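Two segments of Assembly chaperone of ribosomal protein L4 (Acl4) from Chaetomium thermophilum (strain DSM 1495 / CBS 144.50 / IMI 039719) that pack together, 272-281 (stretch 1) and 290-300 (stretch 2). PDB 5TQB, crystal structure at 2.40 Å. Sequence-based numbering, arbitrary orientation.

Stretch 1, residues 272-281: RYRLGEKERE
Stretch 2, residues 290-300: EAWKDTWRSSR

The best-defined polar link joins Trp296 to the other helix's backbone: NE1 donates to Tyr273 O at 2.8 Å, with an N-H...O angle of 161°. Tyr273 O also accepts the helical bond from Glu277 N (3.0 Å), so the indole adds a second donor to a carbonyl already in use. Thr295 OG1 (chi1 m) lies within hydrogen-bonding distance of two acceptors, 2.7 Å from Glu279 OE1 and 3.1 Å from Ala291 O in its own helix; Glu279 reaches it with chi1 m and chi2 t.

These contacts join two α-helices, 272-281 and 291-300, with phi/psi near -65/-40. They run antiparallel at 166°, their axes approaching to 8.1 Å. CA atoms of Arg272 and Ser299 lie 5.0 Å apart, those of Gly276 and Trp292 4.8 Å, which sets the register.

Gly276 makes room for Trp296: its CA is 3.6 Å from Trp296 CD1, and an ideal CB would clash there at 2.1 Å. Trp296 (chi1 -99°, chi2 19°) sits among Tyr273, Gly276, Glu277 and Arg280. Its five-membered ring forms an offset stack with Tyr273 (chi1 t, chi2 -88°), centroids 4.8 Å apart and planes at 12°. Trp292 (chi1 p, chi2 -88°) receives a CH-pi contact from extended Arg280, whose CG lies 3.9 Å from the six-membered ring centroid. Beyond, Arg272 CB meets Ser299 CB at 3.8 Å. The stretches bury 643 Å² in total.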

# COMPACT_ATOMS: atom_id res chain seq x y z
N ARG B 272 0.18 -18.38 -9.38
CA ARG B 272 0.94 -18.82 -10.53
C ARG B 272 0.89 -20.34 -10.65
O ARG B 272 0.92 -20.89 -11.75
CB ARG B 272 2.38 -18.30 -10.43
CG ARG B 272 2.49 -16.80 -10.72
CD ARG B 272 3.84 -16.22 -10.31
NE ARG B 272 3.95 -14.82 -10.71
CZ ARG B 272 3.32 -13.81 -10.10
NH1 ARG B 272 3.48 -12.57 -10.54
NH2 ARG B 272 2.54 -14.03 -9.05
N TYR B 273 0.78 -21.02 -9.51
CA TYR B 273 0.62 -22.47 -9.48
C TYR B 273 -0.73 -22.86 -10.07
O TYR B 273 -0.82 -23.80 -10.88
CB TYR B 273 0.73 -22.99 -8.04
CG TYR B 273 0.51 -24.48 -7.91
CD1 TYR B 273 -0.77 -24.99 -7.73
CD2 TYR B 273 1.57 -25.36 -7.95
CE1 TYR B 273 -0.98 -26.35 -7.61
CE2 TYR B 273 1.37 -26.73 -7.83
CZ TYR B 273 0.09 -27.21 -7.66
OH TYR B 273 -0.12 -28.57 -7.53
N ARG B 274 -1.78 -22.15 -9.67
CA ARG B 274 -3.13 -22.40 -10.16
C ARG B 274 -3.20 -22.13 -11.65
O ARG B 274 -3.80 -22.90 -12.41
CB ARG B 274 -4.14 -21.49 -9.44
CG ARG B 274 -4.25 -21.75 -7.95
CD ARG B 274 -5.10 -22.97 -7.68
NE ARG B 274 -6.49 -22.72 -7.99
CZ ARG B 274 -7.39 -23.67 -8.23
NH1 ARG B 274 -8.64 -23.33 -8.52
NH2 ARG B 274 -7.04 -24.95 -8.20
N LEU B 275 -2.58 -21.04 -12.07
CA LEU B 275 -2.55 -20.67 -13.48
C LEU B 275 -1.83 -21.75 -14.29
O LEU B 275 -2.23 -22.05 -15.42
CB LEU B 275 -1.86 -19.31 -13.65
CG LEU B 275 -1.82 -18.74 -15.06
CD1 LEU B 275 -3.23 -18.59 -15.63
CD2 LEU B 275 -1.09 -17.41 -15.07
N GLY B 276 -0.79 -22.33 -13.71
CA GLY B 276 -0.03 -23.36 -14.38
C GLY B 276 -0.84 -24.64 -14.55
O GLY B 276 -0.71 -25.33 -15.56
N GLU B 277 -1.66 -24.95 -13.56
CA GLU B 277 -2.53 -26.12 -13.63
C GLU B 277 -3.47 -25.99 -14.82
O GLU B 277 -3.64 -26.94 -15.60
CB GLU B 277 -3.35 -26.30 -12.35
CG GLU B 277 -2.55 -26.80 -11.15
CD GLU B 277 -3.45 -27.22 -9.99
OE1 GLU B 277 -3.26 -28.35 -9.47
OE2 GLU B 277 -4.33 -26.43 -9.59
N LYS B 278 -4.08 -24.82 -14.96
CA LYS B 278 -5.03 -24.57 -16.04
C LYS B 278 -4.36 -24.69 -17.41
O LYS B 278 -4.81 -25.45 -18.27
CB LYS B 278 -5.67 -23.19 -15.89
CG LYS B 278 -6.60 -23.06 -14.69
CD LYS B 278 -7.13 -21.64 -14.56
CE LYS B 278 -8.22 -21.53 -13.49
NZ LYS B 278 -7.73 -21.82 -12.12
N GLU B 279 -3.27 -23.94 -17.60
CA GLU B 279 -2.53 -23.96 -18.85
C GLU B 279 -2.07 -25.38 -19.20
O GLU B 279 -2.02 -25.75 -20.37
CB GLU B 279 -1.31 -23.04 -18.77
CG GLU B 279 -1.68 -21.56 -18.68
CD GLU B 279 -0.47 -20.65 -18.52
OE1 GLU B 279 0.65 -21.16 -18.29
OE2 GLU B 279 -0.65 -19.42 -18.63
N ARG B 280 -1.75 -26.15 -18.17
CA ARG B 280 -1.29 -27.52 -18.36
C ARG B 280 -2.42 -28.43 -18.85
O ARG B 280 -2.20 -29.27 -19.72
CB ARG B 280 -0.71 -28.06 -17.05
CG ARG B 280 -0.15 -29.47 -17.11
CD ARG B 280 -0.10 -30.04 -15.71
NE ARG B 280 0.76 -31.21 -15.59
CZ ARG B 280 0.99 -31.84 -14.45
NH1 ARG B 280 0.41 -31.42 -13.33
NH2 ARG B 280 1.78 -32.90 -14.42
N GLU B 281 -3.62 -28.27 -18.30
CA GLU B 281 -4.78 -29.06 -18.72
C GLU B 281 -5.15 -28.73 -20.16
O GLU B 281 -5.56 -29.60 -20.93
CB GLU B 281 -5.98 -28.80 -17.81
CG GLU B 281 -5.79 -29.30 -16.38
CD GLU B 281 -5.65 -30.81 -16.30
OE1 GLU B 281 -6.17 -31.49 -17.20
OE2 GLU B 281 -5.00 -31.31 -15.35
N GLU B 290 4.26 -26.02 -23.79
CA GLU B 290 5.26 -26.01 -22.72
C GLU B 290 5.17 -24.75 -21.87
O GLU B 290 5.95 -24.57 -20.92
CB GLU B 290 6.66 -26.11 -23.33
CG GLU B 290 6.84 -27.24 -24.33
CD GLU B 290 6.79 -28.62 -23.70
OE1 GLU B 290 6.76 -28.71 -22.45
OE2 GLU B 290 6.78 -29.61 -24.45
N ALA B 291 4.23 -23.86 -22.20
CA ALA B 291 4.11 -22.58 -21.52
C ALA B 291 3.87 -22.75 -20.02
O ALA B 291 4.33 -21.94 -19.22
CB ALA B 291 2.99 -21.76 -22.14
N TRP B 292 3.14 -23.80 -19.66
CA TRP B 292 2.77 -24.03 -18.28
C TRP B 292 3.98 -24.32 -17.40
O TRP B 292 3.99 -24.01 -16.21
CB TRP B 292 1.77 -25.19 -18.18
CG TRP B 292 2.35 -26.52 -18.56
CD1 TRP B 292 2.41 -27.07 -19.81
CD2 TRP B 292 2.97 -27.48 -17.68
NE1 TRP B 292 3.01 -28.30 -19.76
CE2 TRP B 292 3.36 -28.57 -18.47
CE3 TRP B 292 3.21 -27.51 -16.31
CZ2 TRP B 292 3.99 -29.69 -17.93
CZ3 TRP B 292 3.84 -28.62 -15.77
CH2 TRP B 292 4.22 -29.69 -16.58
N LYS B 293 5.01 -24.93 -17.99
CA LYS B 293 6.23 -25.24 -17.25
C LYS B 293 6.93 -23.96 -16.78
O LYS B 293 7.39 -23.88 -15.64
CB LYS B 293 7.17 -26.09 -18.10
CG LYS B 293 6.63 -27.48 -18.38
CD LYS B 293 7.63 -28.37 -19.11
CE LYS B 293 7.05 -29.76 -19.33
NZ LYS B 293 7.91 -30.63 -20.19
N ASP B 294 6.99 -22.96 -17.66
CA ASP B 294 7.58 -21.68 -17.29
C ASP B 294 6.73 -20.97 -16.24
O ASP B 294 7.26 -20.28 -15.37
CB ASP B 294 7.74 -20.79 -18.53
CG ASP B 294 8.87 -21.26 -19.43
OD1 ASP B 294 8.71 -21.20 -20.67
OD2 ASP B 294 9.92 -21.70 -18.90
N THR B 295 5.42 -21.16 -16.31
CA THR B 295 4.51 -20.57 -15.34
C THR B 295 4.70 -21.21 -13.97
O THR B 295 4.62 -20.53 -12.94
CB THR B 295 3.05 -20.71 -15.78
OG1 THR B 295 2.90 -20.20 -17.11
CG2 THR B 295 2.11 -19.97 -14.84
N TRP B 296 4.97 -22.51 -13.95
CA TRP B 296 5.21 -23.21 -12.69
C TRP B 296 6.62 -22.94 -12.17
O TRP B 296 6.87 -23.02 -10.97
CB TRP B 296 4.98 -24.72 -12.85
CG TRP B 296 3.63 -25.20 -12.36
CD1 TRP B 296 2.52 -24.44 -12.14
CD2 TRP B 296 3.27 -26.54 -12.01
NE1 TRP B 296 1.48 -25.22 -11.69
CE2 TRP B 296 1.92 -26.52 -11.60
CE3 TRP B 296 3.94 -27.77 -12.01
CZ2 TRP B 296 1.24 -27.66 -11.19
CZ3 TRP B 296 3.27 -28.90 -11.61
CH2 TRP B 296 1.93 -28.84 -11.20
N ARG B 297 7.55 -22.63 -13.08
CA ARG B 297 8.90 -22.28 -12.66
C ARG B 297 8.87 -21.00 -11.82
O ARG B 297 9.46 -20.95 -10.74
CB ARG B 297 9.82 -22.12 -13.86
CG ARG B 297 10.36 -23.44 -14.37
CD ARG B 297 11.26 -23.27 -15.57
NE ARG B 297 11.79 -24.55 -16.03
CZ ARG B 297 11.28 -25.27 -17.03
NH1 ARG B 297 10.23 -24.84 -17.72
NH2 ARG B 297 11.84 -26.43 -17.34
N SER B 298 8.16 -19.99 -12.31
CA SER B 298 8.02 -18.74 -11.56
C SER B 298 7.23 -18.95 -10.28
O SER B 298 7.47 -18.28 -9.28
CB SER B 298 7.38 -17.64 -12.42
OG SER B 298 6.31 -18.15 -13.19
N SER B 299 6.28 -19.87 -10.30
CA SER B 299 5.53 -20.20 -9.10
C SER B 299 6.49 -20.70 -8.03
O SER B 299 6.42 -20.30 -6.87
CB SER B 299 4.46 -21.26 -9.40
OG SER B 299 3.77 -21.64 -8.21
N ARG B 300 7.42 -21.56 -8.45
CA ARG B 300 8.43 -22.10 -7.55
C ARG B 300 9.33 -21.00 -6.99
O ARG B 300 9.70 -21.02 -5.81
CB ARG B 300 9.28 -23.13 -8.28
CG ARG B 300 10.06 -24.06 -7.37
CD ARG B 300 11.43 -24.37 -7.94
NE ARG B 300 11.37 -24.86 -9.32
CZ ARG B 300 12.42 -24.93 -10.13
NH1 ARG B 300 13.62 -24.54 -9.71
NH2 ARG B 300 12.28 -25.39 -11.36